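Phenol hydroxylase component phO (Pseudomonas stutzeri, PDB 3U52) is probably a small accessory subunit of the multicomponent phenol hydroxylase, the oxygen-dependent enzyme that converts phenol to catechol. Local coordinates at residues W78-E83 against S102-T107; G22-Y27 against V44-T49; H65-K70 against P109-M114. All blocks are in the same frame, centred on the assembly; numbering follows the deposited sequence.

Contact 1 of 3, residues W78-E83 against S102-T107; sequences WLLNDE and SMLTVT
Ser102 meets Asn81 at the head of an antiparallel strand pair: ND2 of Asn81 donates to Ser102 OG at 2.9 Å, with the hydroxyl oxygen lying in the amide plane. The same hydroxyl also bonds to Asp99, which helps to fix its rotation. Both backbone polar atoms of Met103 are held by Asn81. Met103 N donates to Asn81 OD1 (3.0 Å), tilted out of the amide plane, and Met103 O accepts a nearly straight bond from Asn81 N (2.9 Å). OD1 thus takes the place of a backbone carbonyl just past the end of strand 77-80, extending the pairing by one residue, and also bonds a polar side chain of another protein chain. A water takes up Met103 O, Asp82 N and Thr105 OG1. Leu104 faces Leu80, CD2 lying 3.8 Å from Leu80 CD1, while its CB sits at the edge of the Trp78 ring. Thr105 and Leu79 exchange two backbone bonds, and on the face opposite Trp78 and Leu104 their CB atoms stand side by side at 3.9 Å. Val106 lays CB over the six-membered ring of Trp78, 3.7 Å from the centroid, a CH-pi contact. Its CG2, anti to the backbone N, reaches CZ2 and CE2 of the indole. Phe50 and Leu58 of helix 50-62 also meet Trp78, so the helix covers the face of Trp78, Leu80, Leu104 and Val106. The type I' turn from Leu80 to Glu83 leads into edge strand 83-85, and 102-107 is central, flanked by 24-29 (parallel) and 77-80 (antiparallel), as in a beta-grasp (ubiquitin-like) sheet.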
# COMPACT_ATOMS: atom_id res chain seq x y z
N TRP E 78 -29.45 42.25 -41.82
CA TRP E 78 -28.06 41.79 -41.88
C TRP E 78 -27.15 42.80 -41.30
O TRP E 78 -27.35 44.01 -41.48
CB TRP E 78 -27.58 41.47 -43.33
CG TRP E 78 -28.15 40.25 -43.93
CD1 TRP E 78 -29.31 40.15 -44.67
CD2 TRP E 78 -27.58 38.93 -43.90
NE1 TRP E 78 -29.52 38.84 -45.05
CE2 TRP E 78 -28.47 38.07 -44.59
CE3 TRP E 78 -26.42 38.38 -43.33
CZ2 TRP E 78 -28.21 36.70 -44.75
CZ3 TRP E 78 -26.17 37.03 -43.47
CH2 TRP E 78 -27.06 36.19 -44.17
N LEU E 79 -26.13 42.33 -40.60
CA LEU E 79 -25.02 43.20 -40.21
C LEU E 79 -23.79 42.57 -40.81
O LEU E 79 -23.73 41.36 -40.95
CB LEU E 79 -24.83 43.24 -38.69
CG LEU E 79 -25.68 44.09 -37.71
CD1 LEU E 79 -27.13 43.93 -37.93
CD2 LEU E 79 -25.32 43.71 -36.28
N LEU E 80 -22.81 43.40 -41.13
CA LEU E 80 -21.52 42.93 -41.62
C LEU E 80 -20.50 43.65 -40.79
O LEU E 80 -20.42 44.86 -40.84
CB LEU E 80 -21.29 43.25 -43.10
CG LEU E 80 -19.86 43.11 -43.62
CD1 LEU E 80 -19.43 41.62 -43.58
CD2 LEU E 80 -19.76 43.66 -45.04
N ASN E 81 -19.74 42.89 -39.99
CA ASN E 81 -18.77 43.47 -39.08
C ASN E 81 -19.38 44.53 -38.14
O ASN E 81 -18.76 45.54 -37.82
CB ASN E 81 -17.51 43.97 -39.84
CG ASN E 81 -16.87 42.84 -40.63
OD1 ASN E 81 -16.79 41.73 -40.11
ND2 ASN E 81 -16.48 43.08 -41.92
N ASP E 82 -20.61 44.22 -37.69
CA ASP E 82 -21.39 45.02 -36.77
C ASP E 82 -22.02 46.27 -37.38
O ASP E 82 -22.60 47.07 -36.64
CB ASP E 82 -20.59 45.38 -35.50
CG ASP E 82 -19.67 44.23 -35.05
OD1 ASP E 82 -20.15 43.06 -34.87
OD2 ASP E 82 -18.44 44.52 -34.87
N GLU E 83 -21.94 46.43 -38.70
CA GLU E 83 -22.53 47.59 -39.38
C GLU E 83 -23.73 47.15 -40.21
O GLU E 83 -23.68 46.07 -40.82
CB GLU E 83 -21.48 48.25 -40.31
CG GLU E 83 -20.36 49.01 -39.61
CD GLU E 83 -20.79 50.42 -39.12
OE1 GLU E 83 -21.14 51.29 -39.97
OE2 GLU E 83 -20.77 50.66 -37.87
N SER E 102 -14.50 38.31 -41.98
CA SER E 102 -15.74 39.06 -41.68
C SER E 102 -16.73 38.18 -40.92
O SER E 102 -16.76 36.94 -41.08
CB SER E 102 -16.39 39.58 -42.98
OG SER E 102 -15.66 40.72 -43.41
N MET E 103 -17.58 38.83 -40.15
CA MET E 103 -18.74 38.14 -39.57
C MET E 103 -19.98 38.83 -40.06
O MET E 103 -20.13 40.02 -39.86
CB MET E 103 -18.72 38.17 -38.04
CG MET E 103 -19.84 37.28 -37.45
SD MET E 103 -19.74 37.01 -35.73
CE MET E 103 -19.05 35.41 -35.72
N LEU E 104 -20.84 38.06 -40.71
CA LEU E 104 -22.21 38.43 -40.92
C LEU E 104 -23.14 38.03 -39.73
O LEU E 104 -23.05 36.91 -39.19
CB LEU E 104 -22.70 37.70 -42.16
CG LEU E 104 -22.04 38.09 -43.49
CD1 LEU E 104 -22.34 37.04 -44.54
CD2 LEU E 104 -22.51 39.50 -43.96
N THR E 105 -24.04 38.94 -39.34
CA THR E 105 -25.07 38.64 -38.33
C THR E 105 -26.37 38.68 -39.06
O THR E 105 -26.61 39.63 -39.78
CB THR E 105 -25.07 39.69 -37.18
OG1 THR E 105 -23.81 39.68 -36.52
CG2 THR E 105 -26.16 39.42 -36.12
N VAL E 106 -27.21 37.67 -38.92
CA VAL E 106 -28.50 37.67 -39.62
C VAL E 106 -29.61 37.50 -38.63
O VAL E 106 -29.65 36.52 -37.92
CB VAL E 106 -28.62 36.61 -40.74
CG1 VAL E 106 -28.21 35.18 -40.29
CG2 VAL E 106 -30.06 36.60 -41.35
N THR E 107 -30.51 38.49 -38.58
CA THR E 107 -31.65 38.47 -37.67
C THR E 107 -32.91 38.26 -38.51
O THR E 107 -33.13 38.98 -39.49
CB THR E 107 -31.71 39.78 -36.85
OG1 THR E 107 -30.59 39.80 -35.94
CG2 THR E 107 -33.00 39.89 -36.03
O HOH W 1 -21.75 41.21 -37.70

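Contact 2 of 3, residues G22-Y27 against V44-T49; sequences GMQLLY and VQPGMT
Gln24 and Val44 form one antiparallel hydrogen-bonded pair, and both of its bonds are backbone ones. Gln24 N donates to Val44 O at 3.0 Å, and Val44 N returns a somewhat more bent bond to Gln24 O at 3.1 Å. Beyond this pair the regular pairing stops, though the chains stay close: the CA atoms of Met23 and Gln45 are 4.9 Å apart. Gln45 begins a type I turn, closed by Met48 N on Gln45 O, and no further bridge forms between 22-27 and 44-49.

Apolar contact is carried mainly by Val44. Its CG1 lies 3.8 Å from Gln24 CG, the two side chains passing at a slant, and Leu26 CB approaches the same methyl more loosely. Leu53 and Ile57 of helix 50-62 also pack on Val44, which places it in the core between sheet and helix.

Polar groups meet carbon and sulfur along the rest of the contact. Gln24 CG stands between its backbone N and carbonyl carbon (chi1 73°), and from there the extended chain runs past the proline in the opposite direction, bringing OE1 to 3.5 Å from Pro46 CB. The other end of that amide, NE2, is held by Ile98 O. An alanine here removes the amide and CG, which would probably leave Ile98 O without this donor and open a gap beside Val44 CG1 and Pro46 CB. Pro46 CD also rests 3.3 Å from Gly22 O. At the exposed end the Met23 and Gln45 side chains run alongside each other, with Met23 SD 3.3 Å from Gln45 OE1.

Thr49 is the N-cap of helix 50-62, its OG1 capping Ala52 N, and the whole forms the open end of the first beta hairpin and its passage into the helix of a beta-grasp fold.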
# COMPACT_ATOMS: atom_id res chain seq x y z
N GLY E 22 -6.92 30.18 -51.91
CA GLY E 22 -7.85 30.90 -52.76
C GLY E 22 -9.15 31.26 -52.07
O GLY E 22 -9.88 32.14 -52.55
N MET E 23 -9.45 30.58 -50.96
CA MET E 23 -10.69 30.81 -50.23
C MET E 23 -10.53 31.87 -49.16
O MET E 23 -9.46 32.46 -49.00
CB MET E 23 -11.17 29.51 -49.61
CG MET E 23 -10.94 28.33 -50.50
SD MET E 23 -12.51 27.86 -51.19
CE MET E 23 -12.42 26.09 -50.86
N GLN E 24 -11.60 32.12 -48.42
CA GLN E 24 -11.52 33.01 -47.31
C GLN E 24 -12.42 32.46 -46.20
O GLN E 24 -13.40 31.75 -46.47
CB GLN E 24 -11.92 34.45 -47.72
CG GLN E 24 -13.42 34.66 -47.96
CD GLN E 24 -13.70 35.99 -48.67
OE1 GLN E 24 -12.80 36.59 -49.25
NE2 GLN E 24 -14.94 36.45 -48.62
N LEU E 25 -12.08 32.78 -44.96
CA LEU E 25 -12.95 32.48 -43.78
C LEU E 25 -14.10 33.48 -43.70
O LEU E 25 -13.92 34.68 -43.89
CB LEU E 25 -12.14 32.57 -42.46
CG LEU E 25 -11.16 31.40 -42.23
CD1 LEU E 25 -10.24 31.73 -41.07
CD2 LEU E 25 -11.89 30.05 -42.06
N LEU E 26 -15.27 32.96 -43.38
CA LEU E 26 -16.44 33.78 -43.12
C LEU E 26 -17.17 33.20 -41.90
O LEU E 26 -17.38 31.98 -41.79
CB LEU E 26 -17.38 33.77 -44.34
CG LEU E 26 -18.75 34.44 -44.19
CD1 LEU E 26 -18.64 35.93 -43.92
CD2 LEU E 26 -19.58 34.20 -45.47
N TYR E 27 -17.62 34.08 -41.02
CA TYR E 27 -18.37 33.63 -39.84
C TYR E 27 -19.77 34.11 -39.95
O TYR E 27 -19.99 35.24 -40.35
CB TYR E 27 -17.76 34.24 -38.56
CG TYR E 27 -16.30 33.92 -38.33
CD1 TYR E 27 -15.88 32.62 -38.02
CD2 TYR E 27 -15.34 34.91 -38.43
CE1 TYR E 27 -14.52 32.33 -37.82
CE2 TYR E 27 -13.99 34.63 -38.26
CZ TYR E 27 -13.59 33.34 -37.96
OH TYR E 27 -12.22 33.10 -37.75
N VAL E 44 -15.11 29.58 -47.87
CA VAL E 44 -16.02 30.10 -48.88
C VAL E 44 -15.18 30.66 -50.05
O VAL E 44 -14.05 31.14 -49.84
CB VAL E 44 -16.86 31.17 -48.13
CG1 VAL E 44 -16.58 32.60 -48.50
CG2 VAL E 44 -18.27 30.78 -47.91
N GLN E 45 -15.71 30.58 -51.27
CA GLN E 45 -15.03 31.15 -52.46
C GLN E 45 -15.42 32.62 -52.55
O GLN E 45 -16.61 32.92 -52.68
CB GLN E 45 -15.40 30.40 -53.77
CG GLN E 45 -15.89 28.90 -53.64
CD GLN E 45 -14.78 27.82 -53.78
OE1 GLN E 45 -13.65 28.11 -54.23
NE2 GLN E 45 -15.11 26.56 -53.40
N PRO E 46 -14.45 33.55 -52.48
CA PRO E 46 -14.76 34.99 -52.55
C PRO E 46 -15.57 35.38 -53.82
O PRO E 46 -16.25 36.41 -53.85
CB PRO E 46 -13.38 35.65 -52.54
CG PRO E 46 -12.38 34.54 -52.76
CD PRO E 46 -13.00 33.28 -52.36
N GLY E 47 -15.53 34.53 -54.84
CA GLY E 47 -16.31 34.75 -56.04
C GLY E 47 -17.76 34.28 -56.02
O GLY E 47 -18.55 34.67 -56.90
N MET E 48 -18.15 33.47 -55.03
CA MET E 48 -19.52 32.96 -55.03
C MET E 48 -20.48 34.12 -54.76
O MET E 48 -20.09 35.12 -54.18
CB MET E 48 -19.71 31.82 -54.03
CG MET E 48 -19.90 32.27 -52.58
SD MET E 48 -19.96 30.91 -51.37
CE MET E 48 -21.30 29.89 -51.92
N THR E 49 -21.72 34.00 -55.23
CA THR E 49 -22.68 35.10 -55.07
C THR E 49 -23.28 35.04 -53.66
O THR E 49 -23.30 33.99 -53.04
CB THR E 49 -23.83 35.01 -56.11
OG1 THR E 49 -24.53 33.77 -55.95
CG2 THR E 49 -23.31 35.08 -57.54

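Contact 3 of 3, residues H65-K70 against P109-M114; sequences HPDSAK and PGLKGM
Asp67 and Leu111 bring their CA atoms within 6.2 Å where a type I turn, His65 to Ser68, meets an irregular loop. The two side chains pass each other head to tail, Leu111 CB resting 3.5 Å from Asp67 OD2. This oxygen takes the one hydrogen bond between the segments, a long one of 3.3 Å from Gly113 N, on the syn side and 15° out of the carboxylate plane. His33 NE2 bonds the same oxygen, so the carboxylate gathers two donors. The Leu111 methyls reach on along 65-70, CD1 meeting Asp67 O at 3.7 Å and CD2 the aliphatic part of Lys70.

His65 is fixed at both nitrogens: ND1 accepts from Asp67 N at 2.9 Å in the ring plane, and NE2 bonds Tyr119 O. The ring, with CG anti to its backbone N (chi1 -163°), thereby comes obliquely to Gly113 CA and Met114 CG. Met114 SD also touches Pro66 CG at 4.3 Å. Pro66 and Met114 each pack on an aromatic side chain of another protein chain. The contact thus ties the loop that follows helix 50-62 to the tail that leaves strand 102-107.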
# COMPACT_ATOMS: atom_id res chain seq x y z
N HIS E 65 -32.43 23.19 -37.06
CA HIS E 65 -33.34 24.01 -36.26
C HIS E 65 -34.69 24.06 -36.92
O HIS E 65 -34.76 24.32 -38.11
CB HIS E 65 -32.80 25.45 -36.09
CG HIS E 65 -33.47 26.19 -34.98
ND1 HIS E 65 -34.75 26.66 -35.07
CD2 HIS E 65 -33.07 26.45 -33.71
CE1 HIS E 65 -35.10 27.23 -33.93
NE2 HIS E 65 -34.11 27.08 -33.07
N PRO E 66 -35.77 23.88 -36.15
CA PRO E 66 -37.16 24.06 -36.62
C PRO E 66 -37.46 25.36 -37.37
O PRO E 66 -38.22 25.32 -38.33
CB PRO E 66 -37.96 24.05 -35.32
CG PRO E 66 -37.22 23.12 -34.50
CD PRO E 66 -35.77 23.46 -34.73
N ASP E 67 -36.87 26.49 -36.97
CA ASP E 67 -37.05 27.76 -37.71
C ASP E 67 -36.42 27.82 -39.14
O ASP E 67 -36.76 28.73 -39.92
CB ASP E 67 -36.46 28.93 -36.93
CG ASP E 67 -37.25 29.29 -35.71
OD1 ASP E 67 -38.32 28.70 -35.47
OD2 ASP E 67 -36.78 30.20 -34.98
N SER E 68 -35.48 26.92 -39.45
CA SER E 68 -34.71 27.01 -40.69
C SER E 68 -35.61 27.01 -41.94
O SER E 68 -35.44 27.83 -42.85
CB SER E 68 -33.74 25.84 -40.80
OG SER E 68 -32.82 26.03 -41.86
N ALA E 69 -36.56 26.08 -41.96
CA ALA E 69 -37.45 25.91 -43.12
C ALA E 69 -38.34 27.15 -43.35
O ALA E 69 -38.73 27.42 -44.49
CB ALA E 69 -38.29 24.64 -42.95
N LYS E 70 -38.60 27.92 -42.29
CA LYS E 70 -39.44 29.13 -42.38
C LYS E 70 -38.68 30.42 -42.73
O LYS E 70 -39.29 31.45 -42.99
CB LYS E 70 -40.24 29.32 -41.08
CG LYS E 70 -40.81 28.02 -40.47
CD LYS E 70 -41.55 28.29 -39.17
CE LYS E 70 -41.99 26.99 -38.49
NZ LYS E 70 -42.59 27.23 -37.14
N PRO E 109 -36.74 38.40 -38.09
CA PRO E 109 -37.96 38.79 -37.34
C PRO E 109 -39.01 37.70 -37.31
O PRO E 109 -39.31 37.09 -38.34
CB PRO E 109 -38.49 39.98 -38.15
CG PRO E 109 -37.17 40.62 -38.66
CD PRO E 109 -36.26 39.48 -38.98
N GLY E 110 -39.55 37.41 -36.15
CA GLY E 110 -40.61 36.42 -36.09
C GLY E 110 -40.11 35.01 -35.85
O GLY E 110 -40.89 34.09 -35.52
N LEU E 111 -38.80 34.81 -36.01
CA LEU E 111 -38.22 33.50 -35.74
C LEU E 111 -37.17 33.74 -34.67
O LEU E 111 -36.05 34.16 -34.96
CB LEU E 111 -37.63 32.87 -37.00
CG LEU E 111 -38.60 32.69 -38.18
CD1 LEU E 111 -37.88 32.19 -39.36
CD2 LEU E 111 -39.79 31.80 -37.84
N LYS E 112 -37.58 33.51 -33.41
CA LYS E 112 -36.76 33.90 -32.28
C LYS E 112 -36.37 32.69 -31.44
O LYS E 112 -36.01 32.82 -30.30
CB LYS E 112 -37.50 34.92 -31.44
CG LYS E 112 -38.77 34.36 -30.86
CD LYS E 112 -39.42 35.33 -29.88
CE LYS E 112 -40.88 34.98 -29.71
NZ LYS E 112 -41.03 33.60 -29.19
N GLY E 113 -36.45 31.51 -31.99
CA GLY E 113 -35.92 30.37 -31.29
C GLY E 113 -37.00 29.74 -30.43
O GLY E 113 -38.16 30.20 -30.37
N MET E 114 -36.63 28.65 -29.80
CA MET E 114 -37.57 27.87 -29.05
C MET E 114 -37.65 28.32 -27.61
O MET E 114 -36.66 28.82 -27.03
CB MET E 114 -37.22 26.38 -29.10
CG MET E 114 -37.21 25.80 -30.53
SD MET E 114 -36.42 24.17 -30.46
CE MET E 114 -37.93 23.28 -30.03

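Overall arrangement
Contacts 1 and 2 belong to one sheet. Strands 102-107 and 24-29 are neighbours, and Leu104 N to Tyr27 O and Tyr27 N to Ser102 O are probable hydrogen bonds between them. Both are partly buried, combining backbone pairing with apolar side chains turned to helix 50-62, but contact 1 runs through the sheet's middle while contact 2 has a single bridge at the end of edge strand 40-44. Contact 3, whose centre lies about 18 Å from the chain's centre, is a surface contact without strand pairing, where a carboxylate and a histidine organise loops. It continues strand 102-107 into the tail, and lies across the centre from contact 2, with nearest atoms about 15 Å apart.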